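Local coordinates for protein trehalose monomycolate exporter MmpL3 (Mycobacterium tuberculosis, PDB 7NVH) that exports trehalose monomycolate, the mycolic acid carrier used to build the mycobacterial cell envelope, across the inner membrane, probably driven by the proton gradient as in other RND-family transporters, at residues A[407-411]-A[593-597]; A[491-496]-A[509-513]; A[641-645]-A[674-678]. All coordinates share one frame; numbering follows the deposited sequence.

Interaction 1 of 3, residues A[407-411]-A[593-597]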
loop_
_atom_site.group_PDB
_atom_site.type_symbol
_atom_site.label_atom_id
_atom_site.label_comp_id
_atom_site.label_asym_id
_atom_site.label_seq_id
_atom_site.Cartn_x
_atom_site.Cartn_y
_atom_site.Cartn_z
ATOM N N MET A 407 15.481 0.683 20.990
ATOM C CA MET A 407 14.297 0.549 20.161
ATOM C C MET A 407 13.312 1.686 20.375
ATOM O O MET A 407 12.410 1.871 19.553
ATOM C CB MET A 407 13.622 -0.793 20.464
ATOM C CG MET A 407 12.762 -1.363 19.368
ATOM S SD MET A 407 12.172 -2.996 19.847
ATOM C CE MET A 407 10.943 -3.300 18.590
ATOM N N ILE A 408 13.466 2.435 21.466
ATOM C CA ILE A 408 12.730 3.681 21.645
ATOM C C ILE A 408 13.446 4.822 20.937
ATOM O O ILE A 408 12.808 5.696 20.341
ATOM C CB ILE A 408 12.541 3.964 23.146
ATOM C CG1 ILE A 408 11.402 3.114 23.709
ATOM C CG2 ILE A 408 12.273 5.436 23.394
ATOM C CD1 ILE A 408 11.291 3.172 25.213
ATOM N N LEU A 409 14.781 4.825 20.975
ATOM C CA LEU A 409 15.548 5.841 20.265
ATOM C C LEU A 409 15.337 5.769 18.761
ATOM O O LEU A 409 15.586 6.758 18.064
ATOM C CB LEU A 409 17.035 5.698 20.582
ATOM C CG LEU A 409 17.480 6.034 22.005
ATOM C CD1 LEU A 409 18.954 6.398 22.028
ATOM C CD2 LEU A 409 16.640 7.154 22.591
ATOM N N LEU A 410 14.895 4.625 18.244
ATOM C CA LEU A 410 14.527 4.524 16.841
ATOM C C LEU A 410 13.180 5.162 16.548
ATOM O O LEU A 410 12.841 5.343 15.375
ATOM C CB LEU A 410 14.506 3.060 16.406
ATOM C CG LEU A 410 15.866 2.420 16.140
ATOM C CD1 LEU A 410 15.712 0.936 15.868
ATOM C CD2 LEU A 410 16.554 3.109 14.978
ATOM N N ILE A 411 12.408 5.503 17.579
ATOM C CA ILE A 411 11.126 6.160 17.364
ATOM C C ILE A 411 11.310 7.662 17.194
ATOM O O ILE A 411 10.507 8.312 16.522
ATOM C CB ILE A 411 10.162 5.838 18.518
ATOM C CG1 ILE A 411 10.005 4.325 18.670
ATOM C CG2 ILE A 411 8.803 6.466 18.286
ATOM C CD1 ILE A 411 9.234 3.914 19.904
ATOM N N LEU A 593 5.840 -1.306 19.929
ATOM C CA LEU A 593 7.225 -0.844 19.893
ATOM C C LEU A 593 7.851 -1.085 18.525
ATOM O O LEU A 593 8.564 -0.220 17.997
ATOM C CB LEU A 593 8.032 -1.538 20.987
ATOM C CG LEU A 593 9.227 -0.763 21.535
ATOM C CD1 LEU A 593 8.766 0.535 22.167
ATOM C CD2 LEU A 593 9.977 -1.609 22.544
ATOM N N THR A 594 7.598 -2.255 17.934
ATOM C CA THR A 594 8.127 -2.546 16.605
ATOM C C THR A 594 7.560 -1.593 15.565
ATOM O O THR A 594 8.288 -1.123 14.684
ATOM C CB THR A 594 7.827 -3.994 16.221
ATOM O OG1 THR A 594 8.307 -4.871 17.247
ATOM C CG2 THR A 594 8.503 -4.347 14.910
ATOM N N LEU A 595 6.263 -1.295 15.651
ATOM C CA LEU A 595 5.655 -0.351 14.720
ATOM C C LEU A 595 6.270 1.034 14.861
ATOM O O LEU A 595 6.561 1.698 13.859
ATOM C CB LEU A 595 4.148 -0.293 14.953
ATOM C CG LEU A 595 3.361 0.744 14.157
ATOM C CD1 LEU A 595 3.648 0.617 12.672
ATOM C CD2 LEU A 595 1.882 0.590 14.438
ATOM N N GLY A 596 6.474 1.487 16.098
ATOM C CA GLY A 596 7.089 2.787 16.303
ATOM C C GLY A 596 8.496 2.857 15.742
ATOM O O GLY A 596 8.861 3.829 15.076
ATOM N N SER A 597 9.301 1.823 15.995
ATOM C CA SER A 597 10.663 1.811 15.471
ATOM C C SER A 597 10.674 1.752 13.949
ATOM O O SER A 597 11.502 2.407 13.303
ATOM C CB SER A 597 11.440 0.639 16.060
ATOM O OG SER A 597 11.412 0.690 17.472
#
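Helix-to-helix packing in the transmembrane bundle brings residues 407-411, on helix 401-408 and in the helical turn that follows, against helix 582-607, with Met407 and Ser597 at the centre. Ser597 OG donates a hydrogen bond to Met407 O at 2.6 Å, lying in the carbonyl plane on a lone pair, with a C=O...donor angle of 138°. Ile411 N bonds to Ile408 O, three residues back (2.8 Å), and the serine takes up Met407 O. A serine suits the place, being small enough to let the backbones approach and polar enough to engage the carbonyl of a buried residue.

Met407 lays a long, flexible thioether across the partner helix. With CG swung anti to the backbone N (chi1 -156°) and the chain extended beyond it, SD meets Leu593 CD2 at 3.7 Å and CE ends over the backbone of Thr594, 3.5 Å from its CA. Thr594 OG1 itself is hydrogen-bonded to Met590 O in its own helix. On the other flank, Ile411 CG1 rests on Gly596 C at 3.6 Å, where the glycine leaves room for a branched chain, while Ile411 CD1 touches Leu593 CD1 at 4.1 Å. Val714 of helix 694-726 also touches Met407. Small residues under large aliphatic ones, with a hydroxyl bonded to a neighbouring carbonyl, are typical of transmembrane helix packing.

Interaction 2 of 3, residues A[491-496]-A[509-513]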
loop_
_atom_site.group_PDB
_atom_site.type_symbol
_atom_site.label_atom_id
_atom_site.label_comp_id
_atom_site.label_asym_id
_atom_site.label_seq_id
_atom_site.Cartn_x
_atom_site.Cartn_y
_atom_site.Cartn_z
ATOM N N ASN A 491 -6.357 40.972 -11.433
ATOM C CA ASN A 491 -6.321 39.637 -12.021
ATOM C C ASN A 491 -6.205 38.549 -10.961
ATOM O O ASN A 491 -5.863 37.407 -11.284
ATOM C CB ASN A 491 -5.177 39.522 -13.029
ATOM C CG ASN A 491 -4.988 40.781 -13.843
ATOM O OD1 ASN A 491 -3.903 41.361 -13.868
ATOM N ND2 ASN A 491 -6.048 41.218 -14.511
ATOM N N MET A 492 -6.476 38.880 -9.704
ATOM C CA MET A 492 -6.458 37.903 -8.627
ATOM C C MET A 492 -7.838 37.281 -8.468
ATOM O O MET A 492 -8.858 37.960 -8.621
ATOM C CB MET A 492 -6.020 38.553 -7.315
ATOM C CG MET A 492 -4.564 38.322 -6.961
ATOM S SD MET A 492 -4.111 39.088 -5.396
ATOM C CE MET A 492 -4.571 37.799 -4.246
ATOM N N TRP A 493 -7.859 35.984 -8.161
ATOM C CA TRP A 493 -9.094 35.213 -8.021
ATOM C C TRP A 493 -9.919 35.271 -9.303
ATOM O O TRP A 493 -11.099 35.623 -9.301
ATOM C CB TRP A 493 -9.906 35.683 -6.814
ATOM C CG TRP A 493 -9.287 35.277 -5.523
ATOM C CD1 TRP A 493 -8.719 36.095 -4.599
ATOM C CD2 TRP A 493 -9.158 33.946 -5.015
ATOM N NE1 TRP A 493 -8.245 35.358 -3.544
ATOM C CE2 TRP A 493 -8.505 34.034 -3.777
ATOM C CE3 TRP A 493 -9.535 32.689 -5.489
ATOM C CZ2 TRP A 493 -8.220 32.916 -3.004
ATOM C CZ3 TRP A 493 -9.251 31.581 -4.721
ATOM C CH2 TRP A 493 -8.600 31.700 -3.494
ATOM N N GLN A 494 -9.275 34.924 -10.412
ATOM C CA GLN A 494 -9.947 34.914 -11.699
ATOM C C GLN A 494 -10.916 33.743 -11.786
ATOM O O GLN A 494 -10.680 32.669 -11.228
ATOM C CB GLN A 494 -8.929 34.833 -12.835
ATOM C CG GLN A 494 -8.367 36.176 -13.253
ATOM C CD GLN A 494 -9.443 37.133 -13.722
ATOM O OE1 GLN A 494 -9.719 38.140 -13.074
ATOM N NE2 GLN A 494 -10.062 36.818 -14.854
ATOM N N GLU A 495 -12.015 33.964 -12.495
ATOM C CA GLU A 495 -13.005 32.920 -12.691
ATOM C C GLU A 495 -12.426 31.780 -13.520
ATOM O O GLU A 495 -11.544 31.975 -14.357
ATOM C CB GLU A 495 -14.244 33.488 -13.377
ATOM C CG GLU A 495 -15.544 32.866 -12.927
ATOM C CD GLU A 495 -16.704 33.278 -13.802
ATOM O OE1 GLU A 495 -16.572 34.286 -14.527
ATOM O OE2 GLU A 495 -17.748 32.595 -13.770
ATOM N N ARG A 496 -12.933 30.578 -13.273
ATOM C CA ARG A 496 -12.483 29.408 -14.007
ATOM C C ARG A 496 -12.909 29.502 -15.470
ATOM O O ARG A 496 -13.839 30.227 -15.832
ATOM C CB ARG A 496 -13.044 28.142 -13.364
ATOM C CG ARG A 496 -12.386 26.846 -13.784
ATOM C CD ARG A 496 -13.134 25.672 -13.187
ATOM N NE ARG A 496 -12.878 24.423 -13.891
ATOM C CZ ARG A 496 -12.625 23.270 -13.286
ATOM N NH1 ARG A 496 -12.597 23.209 -11.964
ATOM N NH2 ARG A 496 -12.405 22.178 -14.000
ATOM N N ARG A 509 -20.729 29.330 -9.601
ATOM C CA ARG A 509 -19.561 29.983 -10.170
ATOM C C ARG A 509 -18.366 29.691 -9.281
ATOM O O ARG A 509 -18.491 29.662 -8.055
ATOM C CB ARG A 509 -19.762 31.492 -10.301
ATOM C CG ARG A 509 -21.052 31.882 -10.986
ATOM C CD ARG A 509 -20.807 32.286 -12.423
ATOM N NE ARG A 509 -20.292 33.644 -12.531
ATOM C CZ ARG A 509 -21.055 34.729 -12.552
ATOM N NH1 ARG A 509 -22.372 34.618 -12.464
ATOM N NH2 ARG A 509 -20.503 35.928 -12.657
ATOM N N VAL A 510 -17.211 29.467 -9.896
ATOM C CA VAL A 510 -16.003 29.096 -9.171
ATOM C C VAL A 510 -14.872 30.042 -9.551
ATOM O O VAL A 510 -14.661 30.327 -10.735
ATOM C CB VAL A 510 -15.623 27.623 -9.420
ATOM C CG1 VAL A 510 -15.358 27.372 -10.874
ATOM C CG2 VAL A 510 -14.400 27.249 -8.610
ATOM N N LEU A 511 -14.178 30.558 -8.541
ATOM C CA LEU A 511 -12.979 31.368 -8.689
ATOM C C LEU A 511 -11.774 30.544 -8.258
ATOM O O LEU A 511 -11.914 29.503 -7.619
ATOM C CB LEU A 511 -13.075 32.643 -7.847
ATOM C CG LEU A 511 -14.396 33.409 -7.885
ATOM C CD1 LEU A 511 -14.327 34.615 -6.972
ATOM C CD2 LEU A 511 -14.738 33.831 -9.295
ATOM N N GLN A 512 -10.577 31.013 -8.608
ATOM C CA GLN A 512 -9.387 30.255 -8.248
ATOM C C GLN A 512 -8.147 31.135 -8.283
ATOM O O GLN A 512 -8.009 31.993 -9.157
ATOM C CB GLN A 512 -9.200 29.053 -9.181
ATOM C CG GLN A 512 -9.174 29.401 -10.652
ATOM C CD GLN A 512 -9.218 28.175 -11.534
ATOM O OE1 GLN A 512 -9.352 27.053 -11.048
ATOM N NE2 GLN A 512 -9.099 28.379 -12.838
ATOM N N ASN A 513 -7.260 30.918 -7.313
ATOM C CA ASN A 513 -5.889 31.408 -7.338
ATOM C C ASN A 513 -4.963 30.342 -6.783
ATOM O O ASN A 513 -5.347 29.552 -5.919
ATOM C CB ASN A 513 -5.672 32.681 -6.514
ATOM C CG ASN A 513 -5.674 33.928 -7.353
ATOM O OD1 ASN A 513 -5.717 33.867 -8.580
ATOM N ND2 ASN A 513 -5.569 35.075 -6.697
#
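Val510 O accepts the backbone N-H of Arg496 at 3.1 Å, nearly straight at 164°, and is the sounder of two backbone bonds that join the short, weakly bonded strand at about 494-495 to strand 508-514. The other runs from Gln512 N to Gln494 O, also 3.1 Å, and is more bent. Between them Glu495 and Leu511 form an antiparallel non-hydrogen-bonded pair.

At the Trp493 end the chain takes a left-handed backbone conformation, and the indole lies against strand 508-514. Asn513 CB sits 3.9 Å above the centroid of the six-membered ring of Trp493, only 8° off its normal, a CH-pi contact over the face. Leu511 lies toward the ring edge, and Phe482 meets the indole edge-to-face, so a large flat side chain packs between the strand and helix 466-476, touching Arg473 and Ala476.

Farther along, the aliphatic parts of polar and charged chains do the packing: Arg496 CB touches Val510 CG1 at 3.5 Å. Gln512 holds CG between its backbone N and carbonyl carbon (chi1 54°), which sends its extended amide across to Arg496, with NE2 3.7 Å from Arg496 CG. At the far end, Arg509 NE and Glu495 OE2 make a salt bridge at the guanidinium edge, though its hydrogen bond is weak and OE2 less surely placed.

Strand 508-514 bonds on its other side to strand 451-457. The weak strand 494-495 thus edges a four-stranded antiparallel sheet backed by a helix, consistent with the alpha/beta porter domains of RND transporters.

Interaction 3 of 3, residues A[641-645]-A[674-678]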
loop_
_atom_site.group_PDB
_atom_site.type_symbol
_atom_site.label_atom_id
_atom_site.label_comp_id
_atom_site.label_asym_id
_atom_site.label_seq_id
_atom_site.Cartn_x
_atom_site.Cartn_y
_atom_site.Cartn_z
ATOM N N TYR A 641 4.228 -13.089 13.863
ATOM C CA TYR A 641 5.486 -13.696 14.284
ATOM C C TYR A 641 5.494 -13.954 15.786
ATOM O O TYR A 641 6.033 -14.970 16.243
ATOM C CB TYR A 641 6.664 -12.828 13.858
ATOM C CG TYR A 641 7.062 -13.063 12.419
ATOM C CD1 TYR A 641 6.120 -13.013 11.404
ATOM C CD2 TYR A 641 8.372 -13.363 12.081
ATOM C CE1 TYR A 641 6.471 -13.237 10.092
ATOM C CE2 TYR A 641 8.735 -13.588 10.769
ATOM C CZ TYR A 641 7.778 -13.524 9.779
ATOM O OH TYR A 641 8.128 -13.748 8.469
ATOM N N GLU A 642 4.878 -13.063 16.566
ATOM C CA GLU A 642 4.727 -13.330 17.993
ATOM C C GLU A 642 3.900 -14.586 18.233
ATOM O O GLU A 642 4.222 -15.385 19.116
ATOM C CB GLU A 642 4.093 -12.133 18.699
ATOM C CG GLU A 642 4.910 -10.858 18.621
ATOM C CD GLU A 642 6.124 -10.894 19.523
ATOM O OE1 GLU A 642 6.005 -11.387 20.664
ATOM O OE2 GLU A 642 7.198 -10.429 19.089
ATOM N N VAL A 643 2.828 -14.774 17.463
ATOM C CA VAL A 643 2.012 -15.977 17.612
ATOM C C VAL A 643 2.811 -17.215 17.240
ATOM O O VAL A 643 2.766 -18.230 17.940
ATOM C CB VAL A 643 0.724 -15.864 16.780
ATOM C CG1 VAL A 643 -0.020 -17.182 16.782
ATOM C CG2 VAL A 643 -0.156 -14.795 17.359
ATOM N N PHE A 644 3.559 -17.151 16.140
ATOM C CA PHE A 644 4.371 -18.293 15.737
ATOM C C PHE A 644 5.372 -18.657 16.822
ATOM O O PHE A 644 5.598 -19.840 17.099
ATOM C CB PHE A 644 5.097 -17.991 14.427
ATOM C CG PHE A 644 4.192 -17.900 13.237
ATOM C CD1 PHE A 644 3.094 -18.729 13.120
ATOM C CD2 PHE A 644 4.444 -16.986 12.231
ATOM C CE1 PHE A 644 2.261 -18.645 12.026
ATOM C CE2 PHE A 644 3.616 -16.898 11.132
ATOM C CZ PHE A 644 2.523 -17.731 11.031
ATOM N N LEU A 645 5.982 -17.650 17.448
ATOM C CA LEU A 645 6.967 -17.918 18.489
ATOM C C LEU A 645 6.316 -18.473 19.750
ATOM O O LEU A 645 6.795 -19.462 20.315
ATOM C CB LEU A 645 7.744 -16.643 18.808
ATOM C CG LEU A 645 8.849 -16.778 19.850
ATOM C CD1 LEU A 645 9.963 -17.646 19.308
ATOM C CD2 LEU A 645 9.374 -15.413 20.245
ATOM N N ILE A 674 11.261 -19.817 11.952
ATOM C CA ILE A 674 10.981 -18.386 11.968
ATOM C C ILE A 674 12.069 -17.622 11.228
ATOM O O ILE A 674 11.786 -16.647 10.525
ATOM C CB ILE A 674 10.809 -17.888 13.412
ATOM C CG1 ILE A 674 9.479 -18.378 13.980
ATOM C CG2 ILE A 674 10.855 -16.377 13.461
ATOM C CD1 ILE A 674 9.169 -17.839 15.354
ATOM N N THR A 675 13.327 -18.051 11.361
ATOM C CA THR A 675 14.398 -17.412 10.603
ATOM C C THR A 675 14.169 -17.556 9.104
ATOM O O THR A 675 14.321 -16.590 8.347
ATOM C CB THR A 675 15.748 -18.007 10.997
ATOM O OG1 THR A 675 16.072 -17.614 12.335
ATOM C CG2 THR A 675 16.841 -17.528 10.060
ATOM N N ALA A 676 13.787 -18.753 8.658
ATOM C CA ALA A 676 13.536 -18.970 7.239
ATOM C C ALA A 676 12.344 -18.153 6.756
ATOM O O ALA A 676 12.372 -17.599 5.653
ATOM C CB ALA A 676 13.315 -20.456 6.966
ATOM N N ALA A 677 11.283 -18.074 7.561
ATOM C CA ALA A 677 10.121 -17.282 7.172
ATOM C C ALA A 677 10.469 -15.803 7.075
ATOM O O ALA A 677 10.035 -15.110 6.144
ATOM C CB ALA A 677 8.982 -17.501 8.167
ATOM N N ALA A 678 11.254 -15.302 8.029
ATOM C CA ALA A 678 11.692 -13.914 7.977
ATOM C C ALA A 678 12.542 -13.656 6.744
ATOM O O ALA A 678 12.384 -12.627 6.084
ATOM C CB ALA A 678 12.463 -13.557 9.245
#
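Tyr641 and Ile674 make the dense part of this contact between antiparallel helices 624-654 and 671-689. The axes of the two short segments lie 11.6 Å apart at closest approach, with 160° between their directions, a distance spanned from one side by Tyr641 and from the other by Ile674. These two side chains run past one another in opposite senses, Ile674 CG2 lying 4.1 Å from Tyr641 CD2. With CG1 anti to its carbonyl carbon (chi1 -73°) and chi2 extended, the isoleucine carries CD1 onto the opposite backbone, 3.8 Å from both Leu645 N and Leu645 CA, and it also meets Leu645 CB at 3.9 Å. Phe644 adds its CB to the same patch, while its ring turns away to stack on Phe255.

Toward Ala678 the contact thins out. Tyr641 presents its edge to two alanines: CE2 lies 4.0 Å from Ala678 CB, and Ala677 stands near the plane of the ring beside its hydroxyl. Alanine suits both places, since its small methyl group lets the ring edge come in against the helix. Helix 248-265 covers Ala677 through Asp251 and Leu254, and helix 694-726 covers Tyr641 through Leu707 and Asp710, whereas Ala678 is partly exposed.

The hydroxyl is the polar point of an otherwise apolar interface, and its hydrogen bond goes to Asp251 OD2 on neighbouring helix 248-265. Packing of Ile674, Ala677 and Ala678 around the ring probably helps to position the phenol, and the chemistry is consistent with the buried aspartate-tyrosine pairs thought to carry protons through the membrane in MmpL transporters.

How the interactions relate
From the N terminus, 407-411 comes first and closes on 593-597, making a loop of 181 residues that holds both helix and strand. Interaction 2 is nested inside that loop: 491-496 returns to 509-513 within a sheet, and the centres of interactions 1 and 2 lie about 47 Å apart. Once interaction 1 has closed, the chain enters interaction 3, where 641-645 meets 674-678 across a mostly helical connection. Interactions 1 and 3 are in series and belong to one bundle, their nearest atoms about 6 Å apart, with helix 694-726 touching both. Interaction 2, on the opposite side of the chain's centre from interaction 3, belongs to the separate alpha/beta part.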